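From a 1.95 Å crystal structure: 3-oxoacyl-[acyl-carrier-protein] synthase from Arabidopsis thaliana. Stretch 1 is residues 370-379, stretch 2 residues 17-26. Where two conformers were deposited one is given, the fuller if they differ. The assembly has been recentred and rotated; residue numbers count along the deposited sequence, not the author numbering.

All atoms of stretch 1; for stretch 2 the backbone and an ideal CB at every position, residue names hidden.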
# COMPACT_ATOMS: atom_id res chain seq x y z
N ILE A 370 12.88 -9.66 -11.30
CA ILE A 370 14.06 -9.32 -12.10
C ILE A 370 14.92 -10.56 -12.36
O ILE A 370 15.36 -10.78 -13.49
CB ILE A 370 14.87 -8.16 -11.45
CG1 ILE A 370 14.05 -6.86 -11.51
CG2 ILE A 370 16.22 -7.98 -12.14
CD1 ILE A 370 14.60 -5.71 -10.67
N PHE A 371 15.13 -11.37 -11.32
CA PHE A 371 15.87 -12.63 -11.47
C PHE A 371 15.20 -13.55 -12.49
O PHE A 371 15.88 -14.20 -13.29
CB PHE A 371 16.02 -13.36 -10.12
CG PHE A 371 16.93 -12.66 -9.13
CD1 PHE A 371 16.85 -12.98 -7.78
CD2 PHE A 371 17.86 -11.71 -9.55
CE1 PHE A 371 17.68 -12.35 -6.85
CE2 PHE A 371 18.68 -11.07 -8.63
CZ PHE A 371 18.59 -11.39 -7.27
N SER A 372 13.86 -13.61 -12.45
CA SER A 372 13.07 -14.41 -13.38
C SER A 372 13.17 -13.90 -14.83
O SER A 372 13.29 -14.69 -15.76
CB SER A 372 11.61 -14.47 -12.93
OG SER A 372 11.52 -15.02 -11.62
N ILE A 373 13.12 -12.58 -14.99
CA ILE A 373 13.29 -11.93 -16.30
C ILE A 373 14.70 -12.20 -16.83
O ILE A 373 14.88 -12.46 -18.03
CB ILE A 373 13.03 -10.40 -16.22
CG1 ILE A 373 11.56 -10.13 -15.88
CG2 ILE A 373 13.39 -9.71 -17.54
CD1 ILE A 373 11.32 -8.78 -15.19
N LEU A 374 15.69 -12.14 -15.95
CA LEU A 374 17.09 -12.38 -16.32
C LEU A 374 17.36 -13.84 -16.68
O LEU A 374 18.21 -14.13 -17.52
CB LEU A 374 18.05 -11.90 -15.23
CG LEU A 374 18.23 -10.38 -15.10
CD1 LEU A 374 18.98 -10.02 -13.82
CD2 LEU A 374 18.92 -9.79 -16.32
N ALA A 375 16.64 -14.75 -16.02
CA ALA A 375 16.70 -16.18 -16.35
C ALA A 375 16.29 -16.42 -17.80
O ALA A 375 16.95 -17.17 -18.52
CB ALA A 375 15.82 -16.98 -15.39
N ILE A 376 15.19 -15.79 -18.20
CA ILE A 376 14.73 -15.81 -19.59
C ILE A 376 15.78 -15.17 -20.51
O ILE A 376 16.16 -15.76 -21.52
CB ILE A 376 13.37 -15.09 -19.75
CG1 ILE A 376 12.26 -15.85 -19.01
CG2 ILE A 376 13.01 -14.92 -21.23
CD1 ILE A 376 10.98 -15.08 -18.82
N HIS A 377 16.25 -13.99 -20.13
CA HIS A 377 17.17 -13.21 -20.96
C HIS A 377 18.52 -13.88 -21.20
O HIS A 377 19.06 -13.83 -22.31
CB HIS A 377 17.36 -11.81 -20.37
CG HIS A 377 18.15 -10.88 -21.24
ND1 HIS A 377 17.72 -10.48 -22.49
CD2 HIS A 377 19.34 -10.26 -21.04
CE1 HIS A 377 18.61 -9.67 -23.02
NE2 HIS A 377 19.60 -9.51 -22.16
N HIS A 378 19.06 -14.52 -20.16
CA HIS A 378 20.40 -15.12 -20.22
C HIS A 378 20.42 -16.64 -20.42
O HIS A 378 21.45 -17.21 -20.79
CB HIS A 378 21.20 -14.78 -18.95
CG HIS A 378 21.52 -13.33 -18.81
ND1 HIS A 378 22.36 -12.67 -19.68
CD2 HIS A 378 21.13 -12.41 -17.89
CE1 HIS A 378 22.47 -11.40 -19.31
NE2 HIS A 378 21.73 -11.22 -18.23
N GLY A 379 19.28 -17.28 -20.19
CA GLY A 379 19.19 -18.74 -20.27
C GLY A 379 19.99 -19.41 -19.16
O GLY A 379 20.69 -20.39 -19.40
N UNK A 17 23.23 -2.31 -8.62
CA UNK A 17 23.22 -2.54 -10.07
C UNK A 17 22.85 -3.96 -10.44
O UNK A 17 23.17 -4.90 -9.71
CB UNK A 17 24.59 -2.21 -10.66
N UNK A 18 22.18 -4.11 -11.58
CA UNK A 18 21.77 -5.42 -12.11
C UNK A 18 22.98 -6.31 -12.42
O UNK A 18 23.02 -7.47 -12.01
CB UNK A 18 20.93 -5.24 -13.37
N UNK A 19 23.96 -5.75 -13.13
CA UNK A 19 25.17 -6.48 -13.52
C UNK A 19 25.85 -7.15 -12.32
O UNK A 19 26.06 -8.37 -12.32
CB UNK A 19 26.15 -5.53 -14.21
N UNK A 20 26.15 -6.36 -11.29
CA UNK A 20 26.84 -6.85 -10.10
C UNK A 20 26.02 -7.89 -9.33
O UNK A 20 26.55 -8.93 -8.93
CB UNK A 20 27.18 -5.68 -9.18
N UNK A 21 24.73 -7.61 -9.13
CA UNK A 21 23.83 -8.52 -8.40
C UNK A 21 23.72 -9.87 -9.10
O UNK A 21 23.94 -10.92 -8.48
CB UNK A 21 22.44 -7.90 -8.26
N UNK A 22 23.38 -9.85 -10.39
CA UNK A 22 23.23 -11.06 -11.20
C UNK A 22 24.51 -11.90 -11.31
O UNK A 22 24.45 -13.13 -11.21
CB UNK A 22 22.76 -10.67 -12.60
N UNK A 23 25.65 -11.24 -11.50
CA UNK A 23 26.94 -11.93 -11.60
C UNK A 23 27.25 -12.69 -10.31
O UNK A 23 27.58 -13.88 -10.35
CB UNK A 23 28.06 -10.93 -11.91
N UNK A 24 27.12 -12.01 -9.18
CA UNK A 24 27.40 -12.60 -7.87
C UNK A 24 26.39 -13.68 -7.49
O UNK A 24 26.75 -14.67 -6.84
CB UNK A 24 27.41 -11.51 -6.80
N UNK A 25 25.13 -13.49 -7.90
CA UNK A 25 24.08 -14.48 -7.66
C UNK A 25 24.40 -15.80 -8.37
O UNK A 25 24.34 -16.87 -7.76
CB UNK A 25 22.73 -13.94 -8.13
N UNK A 26 24.74 -15.70 -9.65
CA UNK A 26 25.05 -16.88 -10.48
C UNK A 26 26.33 -17.57 -10.01
O UNK A 26 26.43 -18.80 -10.05
CB UNK A 26 25.19 -16.48 -11.95

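Stretch 2 forms a helix from position 18 to 26 that crosses helix 370-378 at 76°, the axes approaching to 11.5 Å. The face that stretch 1 presents to it is made of Phe 371, Leu 374, Ala 375 and His 378, largely apolar with an imidazole at one end.

Position 17 lies just before the helix, with phi 107° and psi 147°. Positive phi by itself favours glycine, and nothing of stretch 1 comes near an ideal CB. The residue is Gly 17, at the N-cap position; its carbonyl oxygen accepts the backbone hydrogen bond from the amide of position 21.

At position 18 CA-to-CB points toward stretch 1, and the ideal CB is 5.2 Å from Leu 374 CD1. That leaves room for a small or medium apolar side chain, such as valine, isoleucine or leucine. The residue is Val 18, chi1 t, whose CG1 packs 3.8 Å from Leu 374 CD1.

Position 19 points away and position 20 is out of reach, so stretch 1 sets no requirement on either beyond compatibility with a helix. They are Glu 19 and Thr 20.

Position 21 again points toward stretch 1, its ideal CB 4.9 Å from Phe 371 CE2. A modest side chain with a methyl to offer the ring would suit, so alanine, valine, threonine or isoleucine are all plausible. The residue is Thr 21, in the m rotamer; CG2 meets the edge of the ring, near its plane, 3.7 Å from Phe 371 CE2.

Position 22 is the centre of the contact. The CA of position 22 is 7.5 Å from Phe 371 CA. Its ideal CB points toward stretch 1, 4.0 Å from Leu 374 CD1. Beyond it a broad depression runs between Phe 371, Leu 374, Ala 375 and His 378. A long apolar chain such as leucine or methionine could enter it, but a large flat ring would cover more of its length. The residue is Trp 22, chi1 t, which buries more area against the other stretch than any other residue here and sits as a knob among those four residues. Leu 374 CB lies over one face of the indole, 3.6 Å from the centroid of the six-membered ring of Trp 22, a CH-pi contact only 7° off the normal. At the other end NE1 of Trp 22 approaches CD2 of His 378 to 3.3 Å. The imidazole and the five-membered ring are near parallel, at 22°, but slid apart, so they barely overlap.

Positions 23 and 24 are out of reach of stretch 1 and could carry polar or charged chains; they are Arg 23 and Arg 24.

Position 25 returns toward stretch 1, with its ideal CB 4.9 Å from Phe 371 CZ. A branched or flexible apolar chain able to reach the ring is expected, leucine or methionine among them. Leu 25 places CD2 over one face of the phenyl group, 3.6 Å from the Phe 371 ring centroid.

Position 26 points sideways, with no contact to constrain it; the residue is Ile 26.

Stretch 2, residues 17-26: GVETTWRRLI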
# COMPACT_ATOMS: atom_id res chain seq x y z
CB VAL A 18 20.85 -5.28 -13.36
CG1 VAL A 18 20.59 -6.63 -14.01
CG2 VAL A 18 19.52 -4.63 -12.98
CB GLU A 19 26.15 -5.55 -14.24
CG GLU A 19 27.26 -6.26 -15.04
CD GLU A 19 28.49 -6.60 -14.21
OE1 GLU A 19 28.90 -5.78 -13.35
OE2 GLU A 19 29.08 -7.69 -14.44
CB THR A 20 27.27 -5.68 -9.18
OG1 THR A 20 28.16 -4.81 -9.90
CG2 THR A 20 27.99 -6.19 -7.93
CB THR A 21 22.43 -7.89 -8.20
OG1 THR A 21 22.54 -6.76 -7.32
CG2 THR A 21 21.45 -8.90 -7.59
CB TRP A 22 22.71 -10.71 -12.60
CG TRP A 22 22.43 -11.90 -13.48
CD1 TRP A 22 23.14 -12.30 -14.57
CD2 TRP A 22 21.37 -12.85 -13.32
NE1 TRP A 22 22.58 -13.44 -15.11
CE2 TRP A 22 21.50 -13.80 -14.36
CE3 TRP A 22 20.31 -13.00 -12.41
CZ2 TRP A 22 20.61 -14.87 -14.52
CZ3 TRP A 22 19.43 -14.06 -12.56
CH2 TRP A 22 19.59 -14.99 -13.61
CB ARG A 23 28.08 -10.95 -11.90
CG ARG A 23 29.22 -11.57 -12.70
CD ARG A 23 30.60 -11.32 -12.10
NE ARG A 23 30.77 -9.97 -11.54
CZ ARG A 23 31.10 -9.71 -10.28
NH1 ARG A 23 31.31 -10.70 -9.41
NH2 ARG A 23 31.24 -8.45 -9.88
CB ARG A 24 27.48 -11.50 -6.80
CG ARG A 24 28.75 -10.64 -6.92
CD ARG A 24 28.87 -9.61 -5.81
NE ARG A 24 28.73 -10.20 -4.48
CZ ARG A 24 28.73 -9.52 -3.34
NH1 ARG A 24 28.87 -8.20 -3.34
NH2 ARG A 24 28.59 -10.16 -2.18
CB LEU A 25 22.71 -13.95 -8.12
CG LEU A 25 21.50 -14.88 -7.95
CD1 LEU A 25 21.06 -14.95 -6.49
CD2 LEU A 25 20.35 -14.44 -8.84
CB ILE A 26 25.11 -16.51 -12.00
CG1 ILE A 26 23.74 -15.98 -12.49
CG2 ILE A 26 25.58 -17.69 -12.85
CD1 ILE A 26 22.53 -16.85 -12.12
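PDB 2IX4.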